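Local coordinates for ABC transporter periplasmic-binding protein YtfQ (Mycobacterium smegmatis, PDB 6HBM) that probably serves as the substrate-binding protein of a sugar ABC transporter, and holds alpha-L-arabinofuranose in the cleft between its two lobes, at residues A27-R32 with A211-M216. Sequence-based numbering, arbitrary orientation.
With AHR (alpha-L-arabinofuranose), chain J.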
loop_
_atom_site.group_PDB
_atom_site.type_symbol
_atom_site.label_atom_id
_atom_site.label_comp_id
_atom_site.label_asym_id
_atom_site.label_seq_id
_atom_site.Cartn_x
_atom_site.Cartn_y
_atom_site.Cartn_z
ATOM N N ALA A 27 -3.264 -7.197 -9.229
ATOM C CA ALA A 27 -1.973 -6.724 -9.753
ATOM C C ALA A 27 -2.109 -5.309 -10.354
ATOM O O ALA A 27 -1.599 -5.003 -11.442
ATOM C CB ALA A 27 -1.435 -7.705 -10.777
ATOM N N GLU A 28 -2.760 -4.437 -9.578
ATOM C CA GLU A 28 -3.116 -3.059 -9.957
ATOM C C GLU A 28 -1.964 -2.046 -9.963
ATOM O O GLU A 28 -1.916 -1.152 -10.812
ATOM C CB GLU A 28 -4.264 -2.524 -9.058
ATOM C CG GLU A 28 -4.061 -2.597 -7.543
ATOM C CD GLU A 28 -4.484 -3.876 -6.847
ATOM O OE1 GLU A 28 -5.244 -4.672 -7.447
ATOM O OE2 GLU A 28 -4.030 -4.086 -5.697
ATOM N N SER A 29 -1.071 -2.174 -9.007
ATOM C CA SER A 29 0.028 -1.262 -8.790
ATOM C C SER A 29 1.345 -1.974 -8.905
ATOM O O SER A 29 1.428 -3.183 -8.700
ATOM C CB SER A 29 -0.097 -0.702 -7.388
ATOM O OG SER A 29 0.030 -1.767 -6.461
ATOM N N GLY A 30 2.385 -1.202 -9.131
ATOM C CA GLY A 30 3.745 -1.712 -9.217
ATOM C C GLY A 30 4.156 -2.339 -7.905
ATOM O O GLY A 30 4.896 -3.332 -7.881
ATOM N N TRP A 31 3.624 -1.772 -6.806
ATOM C CA TRP A 31 3.819 -2.278 -5.455
ATOM C C TRP A 31 3.266 -3.710 -5.354
ATOM O O TRP A 31 3.883 -4.553 -4.686
ATOM C CB TRP A 31 3.127 -1.353 -4.430
ATOM C CG TRP A 31 3.472 -1.656 -3.003
ATOM C CD1 TRP A 31 4.372 -1.002 -2.212
ATOM C CD2 TRP A 31 2.901 -2.683 -2.196
ATOM N NE1 TRP A 31 4.401 -1.569 -0.962
ATOM C CE2 TRP A 31 3.481 -2.580 -0.915
ATOM C CE3 TRP A 31 1.930 -3.669 -2.423
ATOM C CZ2 TRP A 31 3.165 -3.463 0.117
ATOM C CZ3 TRP A 31 1.618 -4.540 -1.401
ATOM C CH2 TRP A 31 2.252 -4.456 -0.157
ATOM N N ARG A 32 2.083 -3.965 -5.970
ATOM C CA ARG A 32 1.447 -5.304 -5.975
ATOM C C ARG A 32 2.301 -6.368 -6.687
ATOM O O ARG A 32 2.406 -7.518 -6.227
ATOM C CB ARG A 32 0.089 -5.269 -6.676
ATOM C CG ARG A 32 -1.078 -5.160 -5.764
ATOM C CD ARG A 32 -1.438 -6.486 -5.153
ATOM N NE ARG A 32 -1.085 -6.577 -3.741
ATOM C CZ ARG A 32 -1.693 -5.927 -2.751
ATOM N NH1 ARG A 32 -1.311 -6.115 -1.492
ATOM N NH2 ARG A 32 -2.670 -5.064 -3.009
ATOM N N ALA A 211 -1.419 11.594 -4.142
ATOM C CA ALA A 211 -1.790 10.294 -4.686
ATOM C C ALA A 211 -1.507 9.222 -3.665
ATOM O O ALA A 211 -0.358 9.057 -3.263
ATOM C CB ALA A 211 -1.026 10.026 -5.970
ATOM N N GLN A 212 -2.548 8.470 -3.248
ATOM C CA GLN A 212 -2.400 7.408 -2.231
ATOM C C GLN A 212 -1.557 6.183 -2.703
ATOM O O GLN A 212 -1.302 5.272 -1.914
ATOM C CB GLN A 212 -3.766 6.970 -1.670
ATOM C CG GLN A 212 -4.359 7.992 -0.712
ATOM C CD GLN A 212 -5.763 7.631 -0.319
ATOM O OE1 GLN A 212 -6.228 6.512 -0.546
ATOM N NE2 GLN A 212 -6.490 8.577 0.256
ATOM N N ASN A 213 -1.073 6.183 -3.942
ATOM C CA ASN A 213 -0.164 5.157 -4.419
ATOM C C ASN A 213 0.442 5.748 -5.654
ATOM O O ASN A 213 -0.296 6.242 -6.508
ATOM C CB ASN A 213 -0.876 3.800 -4.598
ATOM C CG ASN A 213 -1.374 3.377 -5.961
ATOM O OD1 ASN A 213 -2.017 4.118 -6.712
ATOM N ND2 ASN A 213 -1.144 2.132 -6.292
ATOM N N ASP A 214 1.763 5.868 -5.699
ATOM C CA ASP A 214 2.400 6.564 -6.820
ATOM C C ASP A 214 1.813 6.201 -8.194
ATOM O O ASP A 214 1.746 7.080 -9.033
ATOM C CB ASP A 214 3.924 6.405 -6.795
ATOM C CG ASP A 214 4.431 4.986 -6.757
ATOM O OD1 ASP A 214 3.609 4.053 -6.930
ATOM O OD2 ASP A 214 5.649 4.802 -6.550
ATOM N N ASP A 215 1.336 4.952 -8.396
ATOM C CA ASP A 215 0.693 4.506 -9.650
ATOM C C ASP A 215 -0.418 5.451 -10.120
ATOM O O ASP A 215 -0.437 5.818 -11.304
ATOM C CB ASP A 215 0.140 3.064 -9.539
ATOM C CG ASP A 215 1.003 2.013 -10.211
ATOM O OD1 ASP A 215 2.070 1.662 -9.633
ATOM O OD2 ASP A 215 0.593 1.511 -11.299
ATOM N N MET A 216 -1.324 5.859 -9.210
ATOM C CA MET A 216 -2.360 6.845 -9.566
ATOM C C MET A 216 -1.700 8.205 -9.884
ATOM O O MET A 216 -2.100 8.848 -10.853
ATOM C CB MET A 216 -3.405 7.009 -8.454
ATOM C CG MET A 216 -4.386 5.840 -8.366
ATOM S SD MET A 216 -5.488 5.771 -6.902
ATOM C CE MET A 216 -4.428 6.494 -5.592
HETATM O O5 AHR J . -2.125 -2.618 0.254
HETATM C C5 AHR J . -1.057 -1.756 -0.094
HETATM C C4 AHR J . -1.455 -1.012 -1.332
HETATM O O4 AHR J . -1.921 -1.958 -2.334
HETATM C C3 AHR J . -0.351 -0.237 -2.033
HETATM O O3 AHR J . -0.032 1.020 -1.455
HETATM C C2 AHR J . -0.959 -0.099 -3.420
HETATM O O2 AHR J . -0.036 0.422 -4.368
HETATM C C1 AHR J . -1.461 -1.533 -3.633
HETATM O O1 AHR J . -2.497 -1.661 -4.640
#
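Gly-30 N donates an almost straight hydrogen bond (2.9 Å, 174°) to Asp-215 OD1, meeting the oxygen from above the carboxylate plane. Arg-189 forms a salt bridge with the other oxygen, OD2, which probably steadies the carboxylate and favours its charged form. Beside this bond Ser-29 CB lies 3.2 Å from Asn-213 ND2, and both side chains converge on the sugar: O2 of AHR receives ND2 of Asn-213 at 2.8 Å and OG of Ser-29 at 3.0 Å. Each also caps its own helix, Ser-29 OG accepting from Arg-32 N and Asn-213 OD1 from Met-216 N, so one amide serves sugar and helix with different ends. The pairing illustrates how a periplasmic binding protein closes on its ligand: the N-termini of helices 30-46 and 214-226, one from each lobe, meet across the cleft, with arabinofuranose held beside their junction. On the first lobe Trp-31, its CG anti to the backbone N (chi1 -170°), lays one ring face against AHR C3, while Glu-28 OE2 accepts from AHR O1 and, in the guanidinium plane, from Arg-32 NH2 at 3.2 Å. Contact thins out on the side of Glu-28, which is partly exposed: its CG comes no nearer than 5.7 Å to Asn-213 ND2, and its carbonyl O stays 3.7 Å from Asp-215 OD2.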